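PDB 4XCV: NADP-dependent 2-hydroxyacid dehydrogenase from Rhizobium etli, which probably catalyses the NADPH-dependent interconversion of 2-keto acids and 2-hydroxyacids, binding NADPH as cofactor. Local coordinates for residues Pro6-Asp11 with Ala28-Ile33; Asp20-Thr25 with Glu289-Phe294. All coordinates share one frame; numbering follows the deposited sequence. Where two conformers were deposited one is given.

Contact 1 (Pro6-Asp11 with Ala28-Ile33); sequences PPVLVD and ADRGSI
The Arg30 side chain meets Pro6 through CD, 3.5 Å from Pro6 O, and beyond it the edge of the guanidinium does the polar work: Asp29 CG lies at that edge and in its plane, with the carboxylate turned against it, and NE and NH2 take one oxygen each, side-on. Both nitrogens come to the carboxylate from above its plane, and the NH2 to OD2 bond measures 2.9 Å. NH1 makes a salt bridge with Glu305 on helix 292-305 and also donates to a water that passes the link on to Pro6 O. With CG set between its own N and carbonyl carbon (chi1 63°), the aliphatic chain also lays CD across Val8 CG2 at 3.9 Å. A leucine here would probably leave Asp29 and Glu305 without their positive partner and the water without its donor from this side.

Farther along, backbone bonds zip the segments together: Val8 N to Gly31 O (3.0 Å), Ile33 N to Val8 O (2.8 Å) and Val10 N to Ile33 O (2.8 Å). Ser32 CA adds a CH...O contact to Val8 O. The Ile33 side chain crosses that of Pro7 obliquely, CG1 resting on Pro7 CG at 3.8 Å, while Val10 CG2 meets Ser32 CB. This is the parallel strand pairing of a beta-alpha-beta crossover, with 32-34 as the outermost strand beside 8-12 in the sheet of the N-terminal domain.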
ATOM      1  N   PRO A   6      22.102 -31.140 -26.282  1.00 16.97           N
ATOM      2  CA  PRO A   6      20.769 -31.456 -26.827  1.00 15.62           C
ATOM      3  C   PRO A   6      19.716 -30.410 -26.464  1.00 13.46           C
ATOM      4  O   PRO A   6      19.861 -29.705 -25.450  1.00 13.07           O
ATOM      5  CB  PRO A   6      20.428 -32.790 -26.181  1.00 16.85           C
ATOM      6  CG  PRO A   6      21.312 -32.895 -25.019  1.00 18.42           C
ATOM      7  CD  PRO A   6      22.549 -32.117 -25.286  1.00 18.66           C
ATOM      8  N   PRO A   7      18.651 -30.299 -27.268  1.00 12.51           N
ATOM      9  CA  PRO A   7      17.635 -29.320 -26.968  1.00 11.79           C
ATOM     10  C   PRO A   7      16.889 -29.667 -25.664  1.00 11.28           C
ATOM     11  O   PRO A   7      16.866 -30.808 -25.220  1.00 11.50           O
ATOM     12  CB  PRO A   7      16.686 -29.413 -28.166  1.00 12.53           C
ATOM     13  CG  PRO A   7      16.927 -30.745 -28.734  1.00 13.71           C
ATOM     14  CD  PRO A   7      18.396 -30.998 -28.521  1.00 13.88           C
ATOM     15  N   VAL A   8      16.312 -28.626 -25.055  1.00 11.11           N
ATOM     16  CA  VAL A   8      15.517 -28.740 -23.825  1.00 11.51           C
ATOM     17  C   VAL A   8      14.086 -29.152 -24.152  1.00 11.55           C
ATOM     18  O   VAL A   8      13.482 -28.598 -25.045  1.00 12.46           O
ATOM     19  CB  VAL A   8      15.498 -27.389 -23.111  1.00 12.30           C
ATOM     20  CG1 VAL A   8      14.576 -27.385 -21.891  1.00 13.07           C
ATOM     21  CG2 VAL A   8      16.903 -26.939 -22.747  1.00 14.12           C
ATOM     22  N   LEU A   9      13.580 -30.151 -23.448  1.00 12.24           N
ATOM     23  CA  LEU A   9      12.186 -30.581 -23.636  0.50 12.79           C
ATOM     24  C   LEU A   9      11.265 -29.593 -22.925  1.00 12.68           C
ATOM     25  O   LEU A   9      11.487 -29.285 -21.763  1.00 13.78           O
ATOM     26  CB  LEU A   9      12.026 -31.966 -23.071  0.50 14.89           C
ATOM     27  CG  LEU A   9      10.707 -32.706 -23.174  0.50 17.01           C
ATOM     28  CD1 LEU A   9      10.968 -34.175 -22.930  0.50 20.26           C
ATOM     29  CD2 LEU A   9       9.689 -32.202 -22.165  0.50 17.43           C
ATOM     30  N   VAL A  10      10.233 -29.144 -23.631  1.00 12.67           N
ATOM     31  CA  VAL A  10       9.287 -28.170 -23.076  1.00 13.38           C
ATOM     32  C   VAL A  10       7.876 -28.714 -23.259  1.00 14.52           C
ATOM     33  O   VAL A  10       7.423 -28.928 -24.391  1.00 14.92           O
ATOM     34  CB  VAL A  10       9.421 -26.799 -23.776  1.00 13.93           C
ATOM     35  CG1 VAL A  10       8.406 -25.785 -23.251  1.00 15.60           C
ATOM     36  CG2 VAL A  10      10.850 -26.283 -23.668  1.00 13.76           C
ATOM     37  N   ASP A  11       7.203 -28.950 -22.131  1.00 15.82           N
ATOM     38  CA  ASP A  11       5.806 -29.412 -22.142  1.00 18.18           C
ATOM     39  C   ASP A  11       5.047 -28.602 -21.119  1.00 19.09           C
ATOM     40  O   ASP A  11       4.941 -29.006 -19.937  1.00 20.44           O
ATOM     41  CB  ASP A  11       5.696 -30.889 -21.803  1.00 20.69           C
ATOM     42  CG  ASP A  11       4.258 -31.406 -21.824  1.00 24.48           C
ATOM     43  OD1 ASP A  11       3.278 -30.692 -22.162  1.00 25.56           O
ATOM     44  OD2 ASP A  11       4.084 -32.584 -21.476  1.00 28.20           O
ATOM     45  N   ALA A  28      19.310 -20.525 -26.842  1.00 14.53           N
ATOM     46  CA  ALA A  28      19.814 -20.321 -28.212  1.00 15.60           C
ATOM     47  C   ALA A  28      20.996 -21.187 -28.596  1.00 16.12           C
ATOM     48  O   ALA A  28      21.289 -21.342 -29.794  1.00 18.11           O
ATOM     49  CB  ALA A  28      20.153 -18.855 -28.461  1.00 17.19           C
ATOM     50  N   ASP A  29      21.688 -21.754 -27.625  1.00 15.23           N
ATOM     51  CA  ASP A  29      22.791 -22.669 -27.921  1.00 16.06           C
ATOM     52  C   ASP A  29      22.389 -24.096 -28.209  1.00 15.92           C
ATOM     53  O   ASP A  29      23.251 -24.914 -28.564  1.00 18.67           O
ATOM     54  CB  ASP A  29      23.850 -22.640 -26.807  1.00 16.92           C
ATOM     55  CG  ASP A  29      23.317 -23.112 -25.447  1.00 16.05           C
ATOM     56  OD1 ASP A  29      22.072 -23.176 -25.270  1.00 15.90           O
ATOM     57  OD2 ASP A  29      24.152 -23.331 -24.520  1.00 18.34           O
ATOM     58  N   ARG A  30      21.116 -24.428 -28.025  1.00 14.08           N
ATOM     59  CA  ARG A  30      20.705 -25.816 -28.146  1.00 13.35           C
ATOM     60  C   ARG A  30      19.308 -26.070 -28.721  1.00 13.06           C
ATOM     61  O   ARG A  30      19.060 -27.121 -29.221  1.00 13.50           O
ATOM     62  CB  ARG A  30      20.864 -26.527 -26.801  1.00 13.14           C
ATOM     63  CG  ARG A  30      19.988 -25.954 -25.703  1.00 12.59           C
ATOM     64  CD  ARG A  30      20.454 -26.432 -24.350  1.00 12.87           C
ATOM     65  NE  ARG A  30      21.695 -25.774 -23.969  1.00 12.82           N
ATOM     66  CZ  ARG A  30      22.502 -26.194 -23.010  1.00 13.08           C
ATOM     67  NH1 ARG A  30      22.270 -27.289 -22.337  1.00 13.04           N
ATOM     68  NH2 ARG A  30      23.574 -25.488 -22.741  1.00 13.99           N
ATOM     69  N   GLY A  31      18.424 -25.104 -28.614  1.00 12.31           N
ATOM     70  CA  GLY A  31      17.043 -25.268 -29.048  1.00 12.43           C
ATOM     71  C   GLY A  31      16.184 -25.960 -28.038  1.00 11.93           C
ATOM     72  O   GLY A  31      16.577 -26.247 -26.888  1.00 11.90           O
ATOM     73  N   SER A  32      14.952 -26.207 -28.469  1.00 12.03           N
ATOM     74  CA  SER A  32      13.930 -26.807 -27.638  1.00 12.25           C
ATOM     75  C   SER A  32      13.110 -27.785 -28.421  1.00 13.27           C
ATOM     76  O   SER A  32      13.027 -27.749 -29.666  1.00 14.26           O
ATOM     77  CB  SER A  32      13.026 -25.743 -27.006  1.00 12.66           C
ATOM     78  OG  SER A  32      12.489 -24.892 -27.978  1.00 14.09           O
ATOM     79  N   ILE A  33      12.448 -28.658 -27.671  1.00 12.67           N
ATOM     80  CA  ILE A  33      11.464 -29.634 -28.188  1.00 12.38           C
ATOM     81  C   ILE A  33      10.122 -29.254 -27.570  1.00 13.11           C
ATOM     82  O   ILE A  33       9.881 -29.517 -26.372  1.00 13.57           O
ATOM     83  CB  ILE A  33      11.796 -31.082 -27.817  1.00 12.67           C
ATOM     84  CG1 ILE A  33      13.176 -31.443 -28.317  1.00 13.39           C
ATOM     85  CG2 ILE A  33      10.750 -32.018 -28.441  1.00 12.88           C
ATOM     86  CD1 ILE A  33      13.643 -32.835 -27.964  1.00 14.09           C
TER
HETATM   87  O   HOH W   1      20.694 -29.790 -22.908  1.00 13.25           O

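Contact 2 (Asp20-Thr25 with Glu289-Phe294); sequences DRVLKT and EENALF
Val22 wedges its two methyls between Phe294, Asn291 and Glu290 and has the most surface covered in this contact. In the conformer described here CG1 stands anti to the backbone N (chi1 -178°), which brings it obliquely against the Phe294 ring, 3.4 Å from CD2, and 3.5 Å from Asn291 OD1. The other methyl, CG2, lies along the extended Glu290 chain, 3.7 Å from CD, the two side chains running past each other in opposite directions. Leu23 CD2 meets the other half of the Phe294 ring, 3.5 Å from CE1, the two side chains roughly at right angles. The ring thus takes one methyl from each of the consecutive residues Val22 and Leu23, and it touches Leu52 on strand 50-54 as well.

A water also joins the segments, donating to Val22 O and to Asn291 OD1 (3.0 Å) and accepting from Thr25 OG1. Asn291 is steadied by Glu289 OE2, which accepts from both its backbone N (2.9 Å) and its ND2; the first is a capping bond at the turn into helix 292-305. Such packing, with the C-terminal helix returning to the N-terminal domain, is characteristic of D-2-hydroxyacid dehydrogenases.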
ATOM      1  N   ASP A  20       5.247 -20.785 -28.242  1.00 23.20           N
ATOM      2  CA  ASP A  20       5.937 -20.854 -29.519  1.00 23.95           C
ATOM      3  C   ASP A  20       6.799 -19.621 -29.754  1.00 22.09           C
ATOM      4  O   ASP A  20       7.917 -19.718 -30.219  1.00 21.29           O
ATOM      5  CB  ASP A  20       4.950 -20.950 -30.680  1.00 28.35           C
ATOM      6  CG  ASP A  20       4.378 -22.324 -30.853  1.00 32.91           C
ATOM      7  OD1 ASP A  20       5.003 -23.284 -30.361  1.00 38.78           O
ATOM      8  OD2 ASP A  20       3.298 -22.441 -31.505  1.00 41.06           O
ATOM      9  N   ARG A  21       6.259 -18.433 -29.477  1.00 21.77           N
ATOM     10  CA  ARG A  21       6.986 -17.200 -29.689  1.00 22.20           C
ATOM     11  C   ARG A  21       8.191 -17.053 -28.799  1.00 21.17           C
ATOM     12  O   ARG A  21       9.284 -16.735 -29.280  1.00 21.08           O
ATOM     13  CB  ARG A  21       6.061 -15.978 -29.490  1.00 24.18           C
ATOM     14  CG  ARG A  21       6.727 -14.645 -29.847  1.00 25.04           C
ATOM     15  CD  ARG A  21       5.795 -13.457 -29.713  0.50 26.41           C
ATOM     16  NE  ARG A  21       4.668 -13.656 -30.596  0.50 26.96           N
ATOM     17  CZ  ARG A  21       3.442 -13.912 -30.171  0.50 27.62           C
ATOM     18  NH1 ARG A  21       3.204 -13.979 -28.871  0.50 27.55           N
ATOM     19  NH2 ARG A  21       2.472 -14.108 -31.047  0.50 28.43           N
ATOM     20  N   VAL A  22       8.050 -17.287 -27.497  1.00 20.84           N
ATOM     21  CA  VAL A  22       9.204 -17.216 -26.589  0.60 20.85           C
ATOM     22  C   VAL A  22      10.266 -18.189 -26.993  1.00 19.23           C
ATOM     23  O   VAL A  22      11.447 -17.893 -26.954  1.00 18.91           O
ATOM     24  CB  VAL A  22       8.836 -17.502 -25.099  0.60 22.45           C
ATOM     25  CG1 VAL A  22      10.064 -17.360 -24.193  0.60 22.31           C
ATOM     26  CG2 VAL A  22       7.740 -16.582 -24.635  0.60 24.68           C
ATOM     27  N   LEU A  23       9.853 -19.385 -27.399  1.00 17.64           N
ATOM     28  CA  LEU A  23      10.851 -20.371 -27.721  1.00 16.90           C
ATOM     29  C   LEU A  23      11.703 -20.010 -28.919  1.00 17.31           C
ATOM     30  O   LEU A  23      12.762 -20.594 -29.118  1.00 19.88           O
ATOM     31  CB  LEU A  23      10.236 -21.752 -27.895  1.00 16.64           C
ATOM     32  CG  LEU A  23       9.727 -22.383 -26.609  1.00 17.26           C
ATOM     33  CD1 LEU A  23       9.060 -23.687 -26.979  1.00 17.97           C
ATOM     34  CD2 LEU A  23      10.842 -22.567 -25.590  1.00 16.68           C
ATOM     35  N   LYS A  24      11.280 -19.066 -29.769  1.00 16.64           N
ATOM     36  CA  LYS A  24      12.092 -18.578 -30.900  0.50 17.28           C
ATOM     37  C   LYS A  24      13.420 -18.043 -30.441  1.00 17.23           C
ATOM     38  O   LYS A  24      14.374 -18.089 -31.190  1.00 18.74           O
ATOM     39  CB  LYS A  24      11.425 -17.418 -31.655  0.50 18.60           C
ATOM     40  CG  LYS A  24      10.163 -17.757 -32.414  0.50 19.82           C
ATOM     41  CD  LYS A  24       9.600 -16.508 -33.070  0.50 21.69           C
ATOM     42  CE  LYS A  24       8.271 -16.823 -33.708  0.50 23.14           C
ATOM     43  NZ  LYS A  24       8.466 -17.604 -34.958  0.50 24.06           N
ATOM     44  N   THR A  25      13.470 -17.483 -29.233  1.00 16.84           N
ATOM     45  CA  THR A  25      14.698 -16.829 -28.755  1.00 17.99           C
ATOM     46  C   THR A  25      15.305 -17.491 -27.511  1.00 17.44           C
ATOM     47  O   THR A  25      16.330 -17.020 -26.998  1.00 20.42           O
ATOM     48  CB  THR A  25      14.478 -15.338 -28.468  1.00 19.64           C
ATOM     49  OG1 THR A  25      13.432 -15.111 -27.528  1.00 21.78           O
ATOM     50  CG2 THR A  25      14.176 -14.603 -29.803  1.00 21.79           C
ATOM     51  N   GLU A 289       6.135 -12.259 -16.321  1.00 30.50           N
ATOM     52  CA  GLU A 289       6.303 -11.901 -17.743  1.00 32.65           C
ATOM     53  C   GLU A 289       6.784 -13.172 -18.491  1.00 33.23           C
ATOM     54  O   GLU A 289       7.610 -13.919 -17.970  1.00 31.42           O
ATOM     55  CB  GLU A 289       7.295 -10.735 -17.822  1.00 36.77           C
ATOM     56  CG  GLU A 289       7.625 -10.194 -19.194  1.00 40.98           C
ATOM     57  CD  GLU A 289       8.814 -10.898 -19.805  1.00 45.00           C
ATOM     58  OE1 GLU A 289       9.947 -10.824 -19.228  1.00 48.57           O
ATOM     59  OE2 GLU A 289       8.594 -11.516 -20.862  1.00 47.89           O
ATOM     60  N   GLU A 290       6.239 -13.417 -19.686  1.00 33.12           N
ATOM     61  CA  GLU A 290       6.396 -14.724 -20.376  1.00 33.85           C
ATOM     62  C   GLU A 290       7.830 -15.296 -20.598  1.00 34.96           C
ATOM     63  O   GLU A 290       7.981 -16.497 -20.676  1.00 34.76           O
ATOM     64  CB  GLU A 290       5.630 -14.709 -21.713  1.00 36.45           C
ATOM     65  CG  GLU A 290       6.144 -13.702 -22.739  1.00 39.52           C
ATOM     66  CD  GLU A 290       5.386 -13.774 -24.061  1.00 42.46           C
ATOM     67  OE1 GLU A 290       4.343 -14.459 -24.131  1.00 43.84           O
ATOM     68  OE2 GLU A 290       5.845 -13.166 -25.042  1.00 45.37           O
ATOM     69  N   ASN A 291       8.838 -14.435 -20.691  1.00 20.83           N
ATOM     70  CA  ASN A 291      10.240 -14.807 -20.859  1.00 19.34           C
ATOM     71  C   ASN A 291      10.955 -15.145 -19.581  1.00 17.84           C
ATOM     72  O   ASN A 291      12.028 -15.751 -19.620  1.00 16.70           O
ATOM     73  CB  ASN A 291      11.021 -13.670 -21.480  1.00 21.28           C
ATOM     74  CG  ASN A 291      10.652 -13.447 -22.914  1.00 22.18           C
ATOM     75  OD1 ASN A 291      11.172 -14.111 -23.771  1.00 23.98           O
ATOM     76  ND2 ASN A 291       9.773 -12.500 -23.181  1.00 23.84           N
ATOM     77  N   ALA A 292      10.415 -14.691 -18.447  1.00 17.41           N
ATOM     78  CA  ALA A 292      11.083 -14.852 -17.200  1.00 16.84           C
ATOM     79  C   ALA A 292      11.329 -16.314 -16.839  1.00 15.41           C
ATOM     80  O   ALA A 292      12.396 -16.675 -16.328  1.00 14.95           O
ATOM     81  CB  ALA A 292      10.282 -14.194 -16.061  1.00 17.54           C
ATOM     82  N   LEU A 293      10.371 -17.196 -17.124  1.00 15.36           N
ATOM     83  CA  LEU A 293      10.554 -18.643 -16.873  1.00 14.54           C
ATOM     84  C   LEU A 293      11.787 -19.184 -17.626  1.00 13.90           C
ATOM     85  O   LEU A 293      12.576 -19.930 -17.108  1.00 13.32           O
ATOM     86  CB  LEU A 293       9.283 -19.444 -17.304  1.00 15.28           C
ATOM     87  CG  LEU A 293       9.343 -20.957 -17.274  1.00 15.30           C
ATOM     88  CD1 LEU A 293       9.648 -21.468 -15.870  1.00 15.08           C
ATOM     89  CD2 LEU A 293       8.008 -21.478 -17.805  1.00 16.34           C
ATOM     90  N   PHE A 294      11.901 -18.793 -18.898  1.00 13.90           N
ATOM     91  CA  PHE A 294      12.957 -19.300 -19.748  1.00 13.65           C
ATOM     92  C   PHE A 294      14.287 -18.723 -19.346  1.00 13.03           C
ATOM     93  O   PHE A 294      15.260 -19.443 -19.313  1.00 12.02           O
ATOM     94  CB  PHE A 294      12.589 -19.041 -21.222  1.00 14.71           C
ATOM     95  CG  PHE A 294      11.376 -19.786 -21.600  1.00 16.29           C
ATOM     96  CD1 PHE A 294      11.494 -21.089 -21.996  1.00 17.69           C
ATOM     97  CD2 PHE A 294      10.107 -19.266 -21.392  1.00 19.32           C
ATOM     98  CE1 PHE A 294      10.395 -21.857 -22.241  1.00 19.25           C
ATOM     99  CE2 PHE A 294       8.994 -20.040 -21.632  1.00 20.38           C
ATOM    100  CZ  PHE A 294       9.164 -21.340 -22.078  1.00 20.05           C
TER
HETATM  101  O   HOH W   2      12.870 -16.250 -24.972  1.00 23.88           O

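How the contacts relate
From the N terminus the chain runs along strand 8-12, crosses back through helix 16-23 and sets out again as the parallel strand 32-34; contact 1 closes this short loop, with 16 residues between its segments. Contact 2 starts inside that loop, at 20-25, and ends at 289-294, after 263 intervening residues that include the cofactor-binding domain, so the two contacts cross along the chain. Their centres lie about 12 Å apart, and they meet where Leu23 CD2 packs on Ser32 OG at 3.7 Å. Together they tie the edge of the N-terminal sheet, its crossover helix and the late helix 292-305 into one body; that helix also reaches contact 1 through Ile301 and Glu305.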